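Local coordinates for protein cystalysin (Treponema denticola, PDB 1C7N) that is a pyridoxal-5'-phosphate-dependent enzyme of the class I and II aminotransferase family, at residues L186-D197 with F219-K229. Numbering follows the deposited sequence.
Sequences LQKIKDIVLKSD and FQSIDEQLADK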
ATOM      1  N   LEU A 186      29.725  14.738   1.498  1.00 16.50           N
ATOM      2  CA  LEU A 186      29.267  13.609   0.694  1.00 16.60           C
ATOM      3  C   LEU A 186      30.430  12.915  -0.015  1.00 17.50           C
ATOM      4  O   LEU A 186      30.387  11.706  -0.244  1.00 17.00           O
ATOM      5  CB  LEU A 186      28.225  14.066  -0.337  1.00 15.72           C
ATOM      6  CG  LEU A 186      26.858  14.480   0.223  1.00 14.86           C
ATOM      7  CD1 LEU A 186      25.936  14.919  -0.912  1.00 15.45           C
ATOM      8  CD2 LEU A 186      26.246  13.313   0.996  1.00 15.32           C
ATOM      9  N   GLN A 187      31.463  13.681  -0.365  1.00 18.97           N
ATOM     10  CA  GLN A 187      32.639  13.125  -1.031  1.00 19.59           C
ATOM     11  C   GLN A 187      33.383  12.203  -0.075  1.00 20.55           C
ATOM     12  O   GLN A 187      33.758  11.090  -0.446  1.00 20.88           O
ATOM     13  CB  GLN A 187      33.575  14.246  -1.498  1.00 21.35           C
ATOM     14  CG  GLN A 187      33.041  15.055  -2.678  1.00 23.49           C
ATOM     15  CD  GLN A 187      33.084  14.286  -3.993  1.00 25.26           C
ATOM     16  OE1 GLN A 187      32.304  14.558  -4.909  1.00 26.24           O
ATOM     17  NE2 GLN A 187      34.008  13.336  -4.097  1.00 23.95           N
ATOM     18  N   LYS A 188      33.593  12.666   1.156  1.00 20.74           N
ATOM     19  CA  LYS A 188      34.288  11.874   2.168  1.00 21.43           C
ATOM     20  C   LYS A 188      33.549  10.570   2.441  1.00 21.77           C
ATOM     21  O   LYS A 188      34.165   9.518   2.618  1.00 21.70           O
ATOM     22  CB  LYS A 188      34.415  12.650   3.479  1.00 22.16           C
ATOM     23  CG  LYS A 188      35.572  13.631   3.552  1.00 23.85           C
ATOM     24  CD  LYS A 188      35.771  14.079   4.999  1.00 26.44           C
ATOM     25  CE  LYS A 188      36.991  14.964   5.169  1.00 27.92           C
ATOM     26  NZ  LYS A 188      37.240  15.272   6.614  1.00 29.64           N
ATOM     27  N   ILE A 189      32.223  10.644   2.491  1.00 21.46           N
ATOM     28  CA  ILE A 189      31.423   9.455   2.739  1.00 21.27           C
ATOM     29  C   ILE A 189      31.501   8.536   1.524  1.00 21.36           C
ATOM     30  O   ILE A 189      31.601   7.319   1.669  1.00 22.02           O
ATOM     31  CB  ILE A 189      29.950   9.816   3.018  1.00 20.08           C
ATOM     32  CG1 ILE A 189      29.875  10.760   4.221  1.00 20.08           C
ATOM     33  CG2 ILE A 189      29.141   8.537   3.285  1.00 18.93           C
ATOM     34  CD1 ILE A 189      28.479  11.256   4.531  1.00 20.20           C
ATOM     35  N   LYS A 190      31.465   9.123   0.330  1.00 22.25           N
ATOM     36  CA  LYS A 190      31.544   8.345  -0.902  1.00 23.06           C
ATOM     37  C   LYS A 190      32.831   7.529  -0.942  1.00 23.38           C
ATOM     38  O   LYS A 190      32.816   6.355  -1.306  1.00 23.05           O
ATOM     39  CB  LYS A 190      31.492   9.259  -2.129  1.00 24.08           C
ATOM     40  CG  LYS A 190      31.850   8.549  -3.434  1.00 24.86           C
ATOM     41  CD  LYS A 190      31.911   9.515  -4.605  1.00 26.28           C
ATOM     42  CE  LYS A 190      32.989  10.576  -4.408  1.00 28.31           C
ATOM     43  NZ  LYS A 190      34.383  10.041  -4.482  1.00 28.07           N
ATOM     44  N   ASP A 191      33.944   8.156  -0.572  1.00 23.75           N
ATOM     45  CA  ASP A 191      35.228   7.465  -0.571  1.00 23.72           C
ATOM     46  C   ASP A 191      35.225   6.296   0.405  1.00 23.01           C
ATOM     47  O   ASP A 191      35.698   5.206   0.077  1.00 23.46           O
ATOM     48  CB  ASP A 191      36.370   8.428  -0.227  1.00 23.84           C
ATOM     49  CG  ASP A 191      36.647   9.423  -1.338  1.00 25.13           C
ATOM     50  OD1 ASP A 191      36.285   9.144  -2.506  1.00 26.27           O
ATOM     51  OD2 ASP A 191      37.240  10.481  -1.049  1.00 25.61           O
ATOM     52  N   ILE A 192      34.694   6.525   1.600  1.00 22.11           N
ATOM     53  CA  ILE A 192      34.620   5.480   2.612  1.00 22.08           C
ATOM     54  C   ILE A 192      33.763   4.317   2.103  1.00 21.45           C
ATOM     55  O   ILE A 192      34.097   3.147   2.305  1.00 20.70           O
ATOM     56  CB  ILE A 192      33.999   6.020   3.925  1.00 22.78           C
ATOM     57  CG1 ILE A 192      34.902   7.099   4.525  1.00 22.47           C
ATOM     58  CG2 ILE A 192      33.785   4.879   4.915  1.00 22.84           C
ATOM     59  CD1 ILE A 192      34.361   7.710   5.799  1.00 20.42           C
ATOM     60  N   VAL A 193      32.663   4.643   1.434  1.00 20.50           N
ATOM     61  CA  VAL A 193      31.765   3.619   0.908  1.00 20.30           C
ATOM     62  C   VAL A 193      32.388   2.792  -0.212  1.00 21.28           C
ATOM     63  O   VAL A 193      32.348   1.564  -0.169  1.00 22.38           O
ATOM     64  CB  VAL A 193      30.451   4.240   0.389  1.00 18.56           C
ATOM     65  CG1 VAL A 193      29.611   3.175  -0.317  1.00 16.69           C
ATOM     66  CG2 VAL A 193      29.667   4.834   1.557  1.00 16.48           C
ATOM     67  N   LEU A 194      32.953   3.463  -1.213  1.00 22.34           N
ATOM     68  CA  LEU A 194      33.575   2.775  -2.342  1.00 23.74           C
ATOM     69  C   LEU A 194      34.800   1.967  -1.919  1.00 24.44           C
ATOM     70  O   LEU A 194      35.187   1.010  -2.591  1.00 24.29           O
ATOM     71  CB  LEU A 194      33.973   3.787  -3.419  1.00 24.51           C
ATOM     72  CG  LEU A 194      32.839   4.609  -4.041  1.00 24.88           C
ATOM     73  CD1 LEU A 194      33.416   5.556  -5.080  1.00 25.21           C
ATOM     74  CD2 LEU A 194      31.806   3.681  -4.667  1.00 25.15           C
ATOM     75  N   LYS A 195      35.397   2.362  -0.798  1.00 25.27           N
ATOM     76  CA  LYS A 195      36.575   1.708  -0.234  1.00 26.92           C
ATOM     77  C   LYS A 195      36.225   0.397   0.469  1.00 27.51           C
ATOM     78  O   LYS A 195      37.084  -0.468   0.659  1.00 28.50           O
ATOM     79  CB  LYS A 195      37.248   2.657   0.759  1.00 28.09           C
ATOM     80  CG  LYS A 195      38.117   1.985   1.807  1.00 29.03           C
ATOM     81  CD  LYS A 195      38.371   2.920   2.992  1.00 30.96           C
ATOM     82  CE  LYS A 195      37.066   3.312   3.690  1.00 30.39           C
ATOM     83  NZ  LYS A 195      36.281   2.132   4.168  1.00 29.40           N
ATOM     84  N   SER A 196      34.964   0.256   0.858  1.00 27.06           N
ATOM     85  CA  SER A 196      34.502  -0.941   1.551  1.00 26.10           C
ATOM     86  C   SER A 196      33.463  -1.675   0.715  1.00 25.71           C
ATOM     87  O   SER A 196      33.236  -1.334  -0.444  1.00 24.63           O
ATOM     88  CB  SER A 196      33.887  -0.558   2.893  1.00 26.23           C
ATOM     89  OG  SER A 196      32.726   0.226   2.693  1.00 25.82           O
ATOM     90  N   ASP A 197      32.832  -2.683   1.310  1.00 26.27           N
ATOM     91  CA  ASP A 197      31.811  -3.451   0.610  1.00 26.92           C
ATOM     92  C   ASP A 197      30.423  -3.001   1.049  1.00 26.38           C
ATOM     93  O   ASP A 197      29.442  -3.727   0.879  1.00 26.33           O
ATOM     94  CB  ASP A 197      31.970  -4.951   0.884  1.00 29.39           C
ATOM     95  CG  ASP A 197      33.311  -5.492   0.423  1.00 31.85           C
ATOM     96  OD1 ASP A 197      33.751  -5.131  -0.691  1.00 33.41           O
ATOM     97  OD2 ASP A 197      33.919  -6.289   1.171  1.00 33.72           O
ATOM     98  N   PHE A 219      22.924  12.131  -3.452  1.00 16.09           N
ATOM     99  CA  PHE A 219      24.128  11.355  -3.193  1.00 16.08           C
ATOM    100  C   PHE A 219      24.664  10.528  -4.362  1.00 16.50           C
ATOM    101  O   PHE A 219      25.833  10.665  -4.729  1.00 15.39           O
ATOM    102  CB  PHE A 219      23.903  10.454  -1.978  1.00 15.92           C
ATOM    103  CG  PHE A 219      25.142  10.219  -1.153  1.00 15.78           C
ATOM    104  CD1 PHE A 219      25.038   9.718   0.139  1.00 16.20           C
ATOM    105  CD2 PHE A 219      26.409  10.501  -1.663  1.00 16.17           C
ATOM    106  CE1 PHE A 219      26.176   9.501   0.917  1.00 16.57           C
ATOM    107  CE2 PHE A 219      27.555  10.287  -0.894  1.00 16.78           C
ATOM    108  CZ  PHE A 219      27.438   9.786   0.397  1.00 16.65           C
ATOM    109  N   GLN A 220      23.826   9.683  -4.956  1.00 16.31           N
ATOM    110  CA  GLN A 220      24.285   8.840  -6.059  1.00 16.34           C
ATOM    111  C   GLN A 220      24.534   9.576  -7.371  1.00 17.26           C
ATOM    112  O   GLN A 220      24.939   8.967  -8.360  1.00 17.33           O
ATOM    113  CB  GLN A 220      23.299   7.694  -6.300  1.00 15.18           C
ATOM    114  CG  GLN A 220      21.962   8.113  -6.887  1.00 13.33           C
ATOM    115  CD  GLN A 220      21.137   6.914  -7.316  1.00 13.37           C
ATOM    116  OE1 GLN A 220      20.552   6.214  -6.485  1.00 13.21           O
ATOM    117  NE2 GLN A 220      21.104   6.656  -8.618  1.00 14.00           N
ATOM    118  N   SER A 221      24.307  10.885  -7.386  1.00 17.75           N
ATOM    119  CA  SER A 221      24.519  11.670  -8.600  1.00 18.47           C
ATOM    120  C   SER A 221      25.960  12.161  -8.732  1.00 18.76           C
ATOM    121  O   SER A 221      26.343  12.692  -9.773  1.00 19.66           O
ATOM    122  CB  SER A 221      23.586  12.882  -8.613  1.00 18.65           C
ATOM    123  OG  SER A 221      24.050  13.883  -7.722  1.00 17.78           O
ATOM    124  N   ILE A 222      26.759  11.987  -7.682  1.00 18.00           N
ATOM    125  CA  ILE A 222      28.139  12.458  -7.710  1.00 18.32           C
ATOM    126  C   ILE A 222      29.161  11.432  -8.205  1.00 19.15           C
ATOM    127  O   ILE A 222      30.330  11.762  -8.383  1.00 17.83           O
ATOM    128  CB  ILE A 222      28.589  12.947  -6.312  1.00 17.18           C
ATOM    129  CG1 ILE A 222      28.691  11.766  -5.351  1.00 17.56           C
ATOM    130  CG2 ILE A 222      27.601  13.981  -5.778  1.00 15.83           C
ATOM    131  CD1 ILE A 222      29.324  12.108  -4.017  1.00 17.57           C
ATOM    132  N   ASP A 223      28.725  10.195  -8.426  1.00 20.17           N
ATOM    133  CA  ASP A 223      29.630   9.141  -8.881  1.00 22.08           C
ATOM    134  C   ASP A 223      28.829   7.951  -9.397  1.00 22.78           C
ATOM    135  O   ASP A 223      27.955   7.441  -8.701  1.00 22.93           O
ATOM    136  CB  ASP A 223      30.538   8.709  -7.722  1.00 22.08           C
ATOM    137  CG  ASP A 223      31.620   7.737  -8.152  1.00 23.16           C
ATOM    138  OD1 ASP A 223      31.303   6.558  -8.417  1.00 22.71           O
ATOM    139  OD2 ASP A 223      32.795   8.157  -8.225  1.00 22.04           O
ATOM    140  N   GLU A 224      29.127   7.514 -10.617  1.00 23.84           N
ATOM    141  CA  GLU A 224      28.409   6.397 -11.218  1.00 23.36           C
ATOM    142  C   GLU A 224      28.699   5.055 -10.557  1.00 23.57           C
ATOM    143  O   GLU A 224      27.820   4.193 -10.491  1.00 23.69           O
ATOM    144  CB  GLU A 224      28.713   6.316 -12.717  1.00 24.38           C
ATOM    145  CG  GLU A 224      27.989   7.359 -13.559  1.00 24.69           C
ATOM    146  CD  GLU A 224      26.477   7.310 -13.382  1.00 25.98           C
ATOM    147  OE1 GLU A 224      25.952   6.240 -13.004  1.00 25.57           O
ATOM    148  OE2 GLU A 224      25.808   8.335 -13.633  1.00 25.41           O
ATOM    149  N   GLN A 225      29.924   4.871 -10.072  1.00 22.92           N
ATOM    150  CA  GLN A 225      30.270   3.620  -9.410  1.00 22.63           C
ATOM    151  C   GLN A 225      29.559   3.544  -8.066  1.00 21.31           C
ATOM    152  O   GLN A 225      29.195   2.461  -7.608  1.00 20.74           O
ATOM    153  CB  GLN A 225      31.784   3.493  -9.219  1.00 22.88           C
ATOM    154  CG  GLN A 225      32.534   3.106 -10.488  1.00 23.53           C
ATOM    155  CD  GLN A 225      32.586   4.230 -11.502  1.00 25.07           C
ATOM    156  OE1 GLN A 225      33.243   5.251 -11.280  1.00 25.18           O
ATOM    157  NE2 GLN A 225      31.887   4.053 -12.623  1.00 24.55           N
ATOM    158  N   LEU A 226      29.373   4.697  -7.428  1.00 19.96           N
ATOM    159  CA  LEU A 226      28.661   4.732  -6.155  1.00 19.05           C
ATOM    160  C   LEU A 226      27.209   4.383  -6.475  1.00 18.56           C
ATOM    161  O   LEU A 226      26.593   3.560  -5.797  1.00 18.50           O
ATOM    162  CB  LEU A 226      28.740   6.124  -5.519  1.00 19.05           C
ATOM    163  CG  LEU A 226      27.944   6.324  -4.223  1.00 19.65           C
ATOM    164  CD1 LEU A 226      28.512   5.436  -3.113  1.00 18.39           C
ATOM    165  CD2 LEU A 226      27.995   7.784  -3.815  1.00 19.35           C
ATOM    166  N   ALA A 227      26.680   5.000  -7.529  1.00 18.06           N
ATOM    167  CA  ALA A 227      25.304   4.759  -7.963  1.00 19.11           C
ATOM    168  C   ALA A 227      25.073   3.282  -8.275  1.00 19.43           C
ATOM    169  O   ALA A 227      23.953   2.786  -8.161  1.00 19.78           O
ATOM    170  CB  ALA A 227      24.982   5.607  -9.197  1.00 18.39           C
ATOM    171  N   ASP A 228      26.136   2.592  -8.680  1.00 19.41           N
ATOM    172  CA  ASP A 228      26.061   1.169  -9.009  1.00 19.25           C
ATOM    173  C   ASP A 228      25.664   0.309  -7.807  1.00 18.67           C
ATOM    174  O   ASP A 228      25.161  -0.799  -7.973  1.00 19.13           O
ATOM    175  CB  ASP A 228      27.407   0.680  -9.556  1.00 18.86           C
ATOM    176  CG  ASP A 228      27.638   1.084 -11.004  1.00 18.65           C
ATOM    177  OD1 ASP A 228      28.796   0.978 -11.466  1.00 19.30           O
ATOM    178  OD2 ASP A 228      26.671   1.493 -11.682  1.00 15.58           O
ATOM    179  N   LYS A 229      25.897   0.808  -6.597  1.00 17.94           N
ATOM    180  CA  LYS A 229      25.522   0.050  -5.411  1.00 18.32           C
ATOM    181  C   LYS A 229      24.713   0.877  -4.413  1.00 17.50           C
ATOM    182  O   LYS A 229      24.786   0.665  -3.205  1.00 18.25           O
ATOM    183  CB  LYS A 229      26.761  -0.540  -4.730  1.00 18.64           C
ATOM    184  CG  LYS A 229      27.760   0.461  -4.178  1.00 19.09           C
ATOM    185  CD  LYS A 229      28.840  -0.289  -3.410  1.00 19.33           C
ATOM    186  CE  LYS A 229      29.816   0.643  -2.717  1.00 19.76           C
ATOM    187  NZ  LYS A 229      30.738  -0.134  -1.828  1.00 19.97           N
TER
HETATM  188  O   HOH W   1      33.167   0.091  -4.229  1.00 28.60           O
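With CG set between its backbone N and carbonyl carbon (chi1 64°) and the rest of its chain fully extended, Lys229 carries NZ to Val193 O at the C-terminal end of helix 183-195. There NZ donates to Val193 O at 2.9 Å, approaching from above the carbonyl plane, while Ser196 N reaches the same oxygen from the opposite face. A further bond to Leu198 O, and a weak one to a water held by Leu194 O, fasten the ammonium group, and the neighbouring CE is pressed against Val193 CG1 (3.5 Å), tighter than usual carbon contact.

At the other end of the contact, Leu186 turns its CG beside its own backbone N (chi1 -70°) and lays CD2 over the centre of the Phe219 ring, a CH-pi contact 3.6 Å from the centroid. Ile189 CG2 meets the same ring in its plane, at the edge, and Phe170 of strand 165-171 packs against it as well. Between these ends, the aliphatic part of Lys190 lies across Ile222 and Asp223, CD being 3.5 Å from Asp223 CB; its bent end then turns NZ back to a salt bridge with Asp191. Leu194 CD2 rests on Leu226 CA (3.6 Å), within the short helix 224-227, which Asp223 N-caps by accepting from Leu226 N.

Helix 183-195 thus packs against the connection leading into strand 230-234, and, by joining the parallel neighbours 165-171 and 199-203, it forms the helix of a beta-alpha-beta crossover in the PLP-binding large domain of fold-type I enzymes.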